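Local coordinates for protein interleukin-2 receptor subunit beta (Mus musculus, PDB 6DG5) that serves as the beta chain of the interleukin-2 receptor, binding interleukin-2 and probably passing its growth-promoting signal into the cell, at residues B[127-132]-B[164-169]; B[138-143]-B[183-188]. All coordinates share one frame; numbering follows the deposited sequence.

Interaction 1: B[127-132]-B[164-169]. With NAG (2-acetamido-2-deoxy-beta-D-glucopyranose), chain D.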
loop_
_atom_site.group_PDB
_atom_site.type_symbol
_atom_site.label_atom_id
_atom_site.label_comp_id
_atom_site.label_asym_id
_atom_site.label_seq_id
_atom_site.Cartn_x
_atom_site.Cartn_y
_atom_site.Cartn_z
ATOM N N TRP B 127 -14.997 -11.988 -7.068
ATOM C CA TRP B 127 -13.826 -12.788 -7.399
ATOM C C TRP B 127 -12.782 -12.643 -6.300
ATOM O O TRP B 127 -12.602 -11.557 -5.745
ATOM C CB TRP B 127 -13.225 -12.387 -8.752
ATOM C CG TRP B 127 -12.858 -10.940 -8.872
ATOM C CD1 TRP B 127 -11.697 -10.350 -8.461
ATOM C CD2 TRP B 127 -13.650 -9.902 -9.460
ATOM N NE1 TRP B 127 -11.722 -9.008 -8.751
ATOM C CE2 TRP B 127 -12.909 -8.708 -9.366
ATOM C CE3 TRP B 127 -14.915 -9.866 -10.054
ATOM C CZ2 TRP B 127 -13.393 -7.490 -9.840
ATOM C CZ3 TRP B 127 -15.392 -8.657 -10.526
ATOM C CH2 TRP B 127 -14.633 -7.486 -10.417
ATOM N N LYS B 128 -12.106 -13.746 -5.995
ATOM C CA LYS B 128 -11.044 -13.789 -5.003
ATOM C C LYS B 128 -9.682 -13.815 -5.687
ATOM O O LYS B 128 -9.556 -14.180 -6.860
ATOM C CB LYS B 128 -11.200 -15.014 -4.096
ATOM C CG LYS B 128 -12.477 -15.035 -3.263
ATOM C CD LYS B 128 -12.567 -16.313 -2.437
ATOM C CE LYS B 128 -13.643 -16.223 -1.361
ATOM N NZ LYS B 128 -15.014 -16.105 -1.926
ATOM N N VAL B 129 -8.653 -13.426 -4.937
ATOM C CA VAL B 129 -7.291 -13.363 -5.453
ATOM C C VAL B 129 -6.367 -14.169 -4.553
ATOM O O VAL B 129 -6.637 -14.363 -3.363
ATOM C CB VAL B 129 -6.788 -11.910 -5.577
ATOM C CG1 VAL B 129 -7.558 -11.177 -6.663
ATOM C CG2 VAL B 129 -6.920 -11.193 -4.248
ATOM N N SER B 130 -5.266 -14.643 -5.135
ATOM C CA SER B 130 -4.286 -15.445 -4.418
ATOM C C SER B 130 -2.882 -15.023 -4.822
ATOM O O SER B 130 -2.670 -14.428 -5.882
ATOM C CB SER B 130 -4.474 -16.945 -4.688
ATOM O OG SER B 130 -5.669 -17.431 -4.103
ATOM N N GLN B 131 -1.921 -15.341 -3.951
ATOM C CA GLN B 131 -0.496 -15.126 -4.216
ATOM C C GLN B 131 -0.182 -13.659 -4.497
ATOM O O GLN B 131 0.651 -13.334 -5.347
ATOM C CB GLN B 131 -0.009 -16.014 -5.363
ATOM C CG GLN B 131 0.384 -17.411 -4.928
ATOM C CD GLN B 131 -0.077 -18.471 -5.901
ATOM O OE1 GLN B 131 0.683 -18.919 -6.759
ATOM N NE2 GLN B 131 -1.333 -18.880 -5.772
ATOM N N VAL B 132 -0.853 -12.763 -3.780
ATOM C CA VAL B 132 -0.607 -11.330 -3.886
ATOM C C VAL B 132 0.215 -10.904 -2.680
ATOM O O VAL B 132 -0.199 -11.104 -1.531
ATOM C CB VAL B 132 -1.919 -10.535 -3.972
ATOM C CG1 VAL B 132 -1.618 -9.052 -4.124
ATOM C CG2 VAL B 132 -2.762 -11.031 -5.131
ATOM N N ARG B 164 -8.965 -1.368 -5.550
ATOM C CA ARG B 164 -9.115 -2.747 -5.089
ATOM C C ARG B 164 -10.571 -2.945 -4.686
ATOM O O ARG B 164 -10.974 -2.593 -3.575
ATOM C CB ARG B 164 -8.162 -3.042 -3.936
ATOM C CG ARG B 164 -7.880 -4.524 -3.726
ATOM C CD ARG B 164 -8.718 -5.120 -2.608
ATOM N NE ARG B 164 -8.387 -6.524 -2.379
ATOM C CZ ARG B 164 -7.402 -6.942 -1.589
ATOM N NH1 ARG B 164 -6.647 -6.064 -0.944
ATOM N NH2 ARG B 164 -7.171 -8.240 -1.442
ATOM N N GLN B 165 -11.366 -3.503 -5.597
ATOM C CA GLN B 165 -12.797 -3.682 -5.389
ATOM C C GLN B 165 -13.200 -5.145 -5.279
ATOM O O GLN B 165 -13.911 -5.518 -4.340
ATOM C CB GLN B 165 -13.574 -3.004 -6.530
ATOM C CG GLN B 165 -14.965 -2.526 -6.149
ATOM C CD GLN B 165 -15.544 -1.546 -7.156
ATOM O OE1 GLN B 165 -14.960 -0.495 -7.426
ATOM N NE2 GLN B 165 -16.695 -1.891 -7.720
ATOM N N GLN B 166 -12.757 -5.983 -6.217
ATOM C CA GLN B 166 -13.051 -7.420 -6.216
ATOM C C GLN B 166 -14.547 -7.699 -6.335
ATOM O O GLN B 166 -15.051 -8.686 -5.792
ATOM C CB GLN B 166 -12.463 -8.115 -4.983
ATOM C CG GLN B 166 -10.956 -8.296 -5.054
ATOM C CD GLN B 166 -10.410 -9.149 -3.928
ATOM O OE1 GLN B 166 -10.194 -8.666 -2.815
ATOM N NE2 GLN B 166 -10.178 -10.424 -4.212
ATOM N N TRP B 167 -15.261 -6.828 -7.047
ATOM C CA TRP B 167 -16.651 -7.033 -7.439
ATOM C C TRP B 167 -17.054 -5.908 -8.380
ATOM O O TRP B 167 -16.494 -4.810 -8.320
ATOM C CB TRP B 167 -17.603 -7.075 -6.231
ATOM C CG TRP B 167 -17.604 -5.830 -5.394
ATOM C CD1 TRP B 167 -16.896 -5.614 -4.251
ATOM C CD2 TRP B 167 -18.359 -4.635 -5.630
ATOM N NE1 TRP B 167 -17.154 -4.357 -3.763
ATOM C CE2 TRP B 167 -18.050 -3.735 -4.591
ATOM C CE3 TRP B 167 -19.263 -4.236 -6.620
ATOM C CZ2 TRP B 167 -18.613 -2.462 -4.514
ATOM C CZ3 TRP B 167 -19.819 -2.972 -6.541
ATOM C CH2 TRP B 167 -19.492 -2.100 -5.497
ATOM N N LEU B 168 -18.029 -6.186 -9.245
ATOM C CA LEU B 168 -18.630 -5.135 -10.056
ATOM C C LEU B 168 -20.130 -5.353 -10.161
ATOM O O LEU B 168 -20.601 -6.486 -10.288
ATOM C CB LEU B 168 -18.011 -5.040 -11.463
ATOM C CG LEU B 168 -17.551 -6.245 -12.282
ATOM C CD1 LEU B 168 -18.691 -7.177 -12.655
ATOM C CD2 LEU B 168 -16.857 -5.741 -13.533
ATOM N N PHE B 169 -20.872 -4.255 -10.086
ATOM C CA PHE B 169 -22.320 -4.263 -10.238
ATOM C C PHE B 169 -22.626 -3.803 -11.658
ATOM O O PHE B 169 -22.377 -2.645 -12.009
ATOM C CB PHE B 169 -22.974 -3.356 -9.198
ATOM C CG PHE B 169 -24.423 -3.662 -8.940
ATOM C CD1 PHE B 169 -24.789 -4.591 -7.978
ATOM C CD2 PHE B 169 -25.419 -3.010 -9.645
ATOM C CE1 PHE B 169 -26.121 -4.867 -7.731
ATOM C CE2 PHE B 169 -26.753 -3.281 -9.403
ATOM C CZ PHE B 169 -27.103 -4.211 -8.445
HETATM C C1 NAG D . -21.607 -6.364 -4.708
HETATM C C2 NAG D . -22.133 -5.155 -3.925
HETATM C C3 NAG D . -21.088 -4.665 -2.916
HETATM C C4 NAG D . -20.573 -5.811 -2.052
HETATM C C5 NAG D . -20.120 -6.969 -2.939
HETATM C C6 NAG D . -19.705 -8.195 -2.158
HETATM C C7 NAG D . -23.498 -3.213 -4.568
HETATM C C8 NAG D . -23.745 -2.164 -5.610
HETATM N N2 NAG D . -22.510 -4.077 -4.827
HETATM O O3 NAG D . -21.676 -3.664 -2.093
HETATM O O4 NAG D . -19.460 -5.376 -1.276
HETATM O O5 NAG D . -21.191 -7.375 -3.802
HETATM O O6 NAG D . -20.775 -8.712 -1.379
HETATM O O7 NAG D . -24.162 -3.275 -3.537
#

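Interaction 2: B[138-143]-B[183-188]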
loop_
_atom_site.group_PDB
_atom_site.type_symbol
_atom_site.label_atom_id
_atom_site.label_comp_id
_atom_site.label_asym_id
_atom_site.label_seq_id
_atom_site.Cartn_x
_atom_site.Cartn_y
_atom_site.Cartn_z
ATOM N N PRO B 138 -1.781 -3.224 -1.536
ATOM C CA PRO B 138 -2.611 -2.009 -1.594
ATOM C C PRO B 138 -2.730 -1.408 -2.985
ATOM O O PRO B 138 -3.642 -0.601 -3.213
ATOM C CB PRO B 138 -1.899 -1.047 -0.633
ATOM C CG PRO B 138 -0.500 -1.536 -0.582
ATOM C CD PRO B 138 -0.609 -3.026 -0.663
ATOM N N TYR B 139 -1.854 -1.774 -3.919
ATOM C CA TYR B 139 -1.856 -1.210 -5.262
ATOM C C TYR B 139 -2.598 -2.086 -6.266
ATOM O O TYR B 139 -2.337 -1.989 -7.470
ATOM C CB TYR B 139 -0.421 -0.971 -5.735
ATOM C CG TYR B 139 0.312 0.090 -4.949
ATOM C CD1 TYR B 139 0.205 1.430 -5.294
ATOM C CD2 TYR B 139 1.111 -0.247 -3.863
ATOM C CE1 TYR B 139 0.873 2.405 -4.581
ATOM C CE2 TYR B 139 1.784 0.723 -3.142
ATOM C CZ TYR B 139 1.660 2.047 -3.508
ATOM O OH TYR B 139 2.323 3.023 -2.800
ATOM N N LEU B 140 -3.523 -2.922 -5.802
ATOM C CA LEU B 140 -4.220 -3.833 -6.699
ATOM C C LEU B 140 -5.130 -3.074 -7.653
ATOM O O LEU B 140 -5.734 -2.059 -7.294
ATOM C CB LEU B 140 -5.033 -4.850 -5.900
ATOM C CG LEU B 140 -4.235 -5.978 -5.249
ATOM C CD1 LEU B 140 -5.132 -6.830 -4.366
ATOM C CD2 LEU B 140 -3.557 -6.827 -6.310
ATOM N N GLU B 141 -5.224 -3.577 -8.880
ATOM C CA GLU B 141 -6.042 -2.983 -9.926
ATOM C C GLU B 141 -6.683 -4.110 -10.718
ATOM O O GLU B 141 -6.064 -5.156 -10.922
ATOM C CB GLU B 141 -5.200 -2.092 -10.845
ATOM C CG GLU B 141 -5.975 -1.006 -11.563
ATOM C CD GLU B 141 -5.063 0.007 -12.227
ATOM O OE1 GLU B 141 -4.403 -0.350 -13.226
ATOM O OE2 GLU B 141 -4.993 1.154 -11.738
ATOM N N PHE B 142 -7.919 -3.900 -11.162
ATOM C CA PHE B 142 -8.672 -4.952 -11.827
ATOM C C PHE B 142 -9.245 -4.457 -13.144
ATOM O O PHE B 142 -9.639 -3.292 -13.267
ATOM C CB PHE B 142 -9.799 -5.473 -10.935
ATOM C CG PHE B 142 -9.313 -6.176 -9.703
ATOM C CD1 PHE B 142 -8.980 -7.517 -9.746
ATOM C CD2 PHE B 142 -9.190 -5.496 -8.504
ATOM C CE1 PHE B 142 -8.534 -8.170 -8.617
ATOM C CE2 PHE B 142 -8.744 -6.142 -7.370
ATOM C CZ PHE B 142 -8.414 -7.483 -7.427
ATOM N N GLU B 143 -9.287 -5.357 -14.124
ATOM C CA GLU B 143 -9.891 -5.103 -15.425
ATOM C C GLU B 143 -10.736 -6.311 -15.794
ATOM O O GLU B 143 -10.238 -7.442 -15.799
ATOM C CB GLU B 143 -8.827 -4.849 -16.498
ATOM C CG GLU B 143 -8.846 -3.451 -17.096
ATOM C CD GLU B 143 -7.951 -3.330 -18.317
ATOM O OE1 GLU B 143 -7.545 -4.378 -18.863
ATOM O OE2 GLU B 143 -7.654 -2.188 -18.729
ATOM N N VAL B 183 -11.895 -11.560 -15.664
ATOM C CA VAL B 183 -11.265 -10.507 -14.875
ATOM C C VAL B 183 -9.767 -10.769 -14.803
ATOM O O VAL B 183 -9.312 -11.909 -14.934
ATOM C CB VAL B 183 -11.875 -10.413 -13.456
ATOM C CG1 VAL B 183 -11.597 -9.054 -12.842
ATOM C CG2 VAL B 183 -13.373 -10.687 -13.492
ATOM N N ARG B 184 -8.997 -9.698 -14.612
ATOM C CA ARG B 184 -7.556 -9.804 -14.435
ATOM C C ARG B 184 -7.084 -8.713 -13.480
ATOM O O ARG B 184 -7.799 -7.745 -13.212
ATOM C CB ARG B 184 -6.812 -9.718 -15.774
ATOM C CG ARG B 184 -7.101 -8.470 -16.581
ATOM C CD ARG B 184 -6.359 -8.515 -17.903
ATOM N NE ARG B 184 -6.416 -7.245 -18.620
ATOM C CZ ARG B 184 -5.740 -6.993 -19.736
ATOM N NH1 ARG B 184 -4.954 -7.925 -20.258
ATOM N NH2 ARG B 184 -5.845 -5.811 -20.327
ATOM N N VAL B 185 -5.858 -8.879 -12.975
ATOM C CA VAL B 185 -5.357 -8.088 -11.856
ATOM C C VAL B 185 -3.939 -7.605 -12.145
ATOM O O VAL B 185 -3.185 -8.236 -12.891
ATOM C CB VAL B 185 -5.416 -8.907 -10.542
ATOM C CG1 VAL B 185 -4.488 -10.113 -10.609
ATOM C CG2 VAL B 185 -5.097 -8.042 -9.331
ATOM N N LYS B 186 -3.579 -6.468 -11.543
ATOM C CA LYS B 186 -2.265 -5.860 -11.716
ATOM C C LYS B 186 -1.998 -4.931 -10.537
ATOM O O LYS B 186 -2.924 -4.502 -9.843
ATOM C CB LYS B 186 -2.178 -5.096 -13.043
ATOM C CG LYS B 186 -0.770 -4.749 -13.505
ATOM C CD LYS B 186 -0.784 -4.163 -14.912
ATOM C CE LYS B 186 -0.741 -2.638 -14.896
ATOM N NZ LYS B 186 -1.672 -2.039 -13.894
ATOM N N ALA B 187 -0.716 -4.631 -10.316
ATOM C CA ALA B 187 -0.281 -3.699 -9.276
ATOM C C ALA B 187 0.582 -2.621 -9.922
ATOM O O ALA B 187 1.694 -2.903 -10.382
ATOM C CB ALA B 187 0.484 -4.423 -8.167
ATOM N N GLN B 188 0.083 -1.388 -9.942
ATOM C CA GLN B 188 0.725 -0.304 -10.689
ATOM C C GLN B 188 1.537 0.605 -9.762
ATOM O O GLN B 188 1.336 1.816 -9.669
ATOM C CB GLN B 188 -0.323 0.474 -11.497
ATOM C CG GLN B 188 -1.328 1.334 -10.713
ATOM C CD GLN B 188 -2.201 0.545 -9.763
ATOM O OE1 GLN B 188 -2.491 -0.627 -9.995
ATOM N NE2 GLN B 188 -2.622 1.186 -8.677
#

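Interaction 1: B[127-132]-B[164-169]
One face of the Trp127 indole covers the backbone of Gln166 and the N of Trp167, where strand 123-128 meets strand 167-170 in the three-stranded sheet of the fibronectin type-III domain. The carbonyl carbon of Gln166 lies 3.6 Å above the ring plane, over its centre, while the Trp167 N approaches Trp127 CZ2 to 3.4 Å nearer the rim. The CB of Trp127 does not point at segment 164-169; CG, set between the backbone N and the carbonyl carbon (chi1 56°), lets the ring reach over Gln166. At the edge of the indole, in its plane, Leu168 CG packs 3.7 Å from Trp127 CH2.

The Gln166 side chain, extended beyond CG, runs back past the indole to Val129. Its NE2 gives a weak hydrogen bond to Trp127 O (3.1 Å, 121° at the hydrogen) and rests 3.3 Å from Val129 CG2. The other end of the amide is held within its own segment: Gln166 OE1 accepts from Arg164 NE at 2.8 Å, the donor standing above the carbonyl plane. Arg164 NH1 in turn forms a salt bridge with Glu137.

The CB of Trp167 points away from segment 127-132, and one face of its indole meets a sugar ring. NAG C3 stands 3.5 Å above the centre of the Trp167 ring, and Gln165 NE2 covers the opposite face toward the rim. An alanine at Trp167 would probably leave the sugar without its aromatic platform and that amide without a ring to rest on.

The contact thus rests mainly on an indole face stacked over a peptide group, with a small apolar touch at its edge and one amide whose firmer bond, to arginine, probably fixes its rotation.

Interaction 2: B[138-143]-B[183-188]
Tyr139 touches Ala187 just ahead of an antiparallel ladder between strands 140-148 and 178-187, neighbours in the four-stranded sheet of the fibronectin type-III domain. Tyr139 O receives a CA-H...O contact from Ala187 CA at 3.2 Å. The strongest polar partner of Tyr139 OH lies outside the segments: an acidic side chain of another protein chain, to which it is hydrogen-bonded.

Leu140 forms the first pair of the ladder, with Ala187 at a non-hydrogen-bonded position, and its CD2 crosses to Val185 CG2 at 3.6 Å. Glu141 and Lys186 form the next, hydrogen-bonded pair; Lys186 N to Glu141 O (2.9 Å) is the sounder of their two backbone bonds. On that face the two side chains lie side by side, each with CG anti to the backbone N, and Lys186 bends at its end to bring NZ into a weak salt bridge with Glu141 OE1, 3.3 Å away.

Phe142 returns to the face of Leu140 and Val185. The Phe142 and Val185 side chains lie side by side, pointing the same way, with Phe142 CE1 3.5 Å from Val185 CG2.

Glu143 closes the register opposite Arg184 through two backbone bonds. Arg184 and Lys186 also make cation-pi contacts with Trp195 of the WSXWS motif, an alternation of basic side chains and tryptophan characteristic of class I cytokine receptors. The Glu143 carboxylate is nearly coplanar with the Arg184 guanidinium (20° between planes), and a single oxygen, Glu143 OE1, takes both Arg184 NH2 at 2.7 Å and Arg184 NE at 3.1 Å.

Interactions 1 and 2 belong to the two facing sheets of one fibronectin type-III beta sandwich, and their centres are about 8 Å apart. Phe142 joins them: its CD1 lies 3.3 Å from Trp127 NE1, the two ring planes at about 55°, and its CZ lies 3.6 Å from Gln166 CG. Leu140 makes a second junction, with CD1 3.6 Å from Arg164 CZ and CD2 3.7 Å from Val132 CG1. The segments alternate along the chain, so the polypeptide passes between the two sheets repeatedly. Outward, the two contacts differ: 164-169 packs against a sugar of an attached glycan through Trp167 and Phe169, whereas Tyr139 of interaction 2 reaches other protein chains of the assembly.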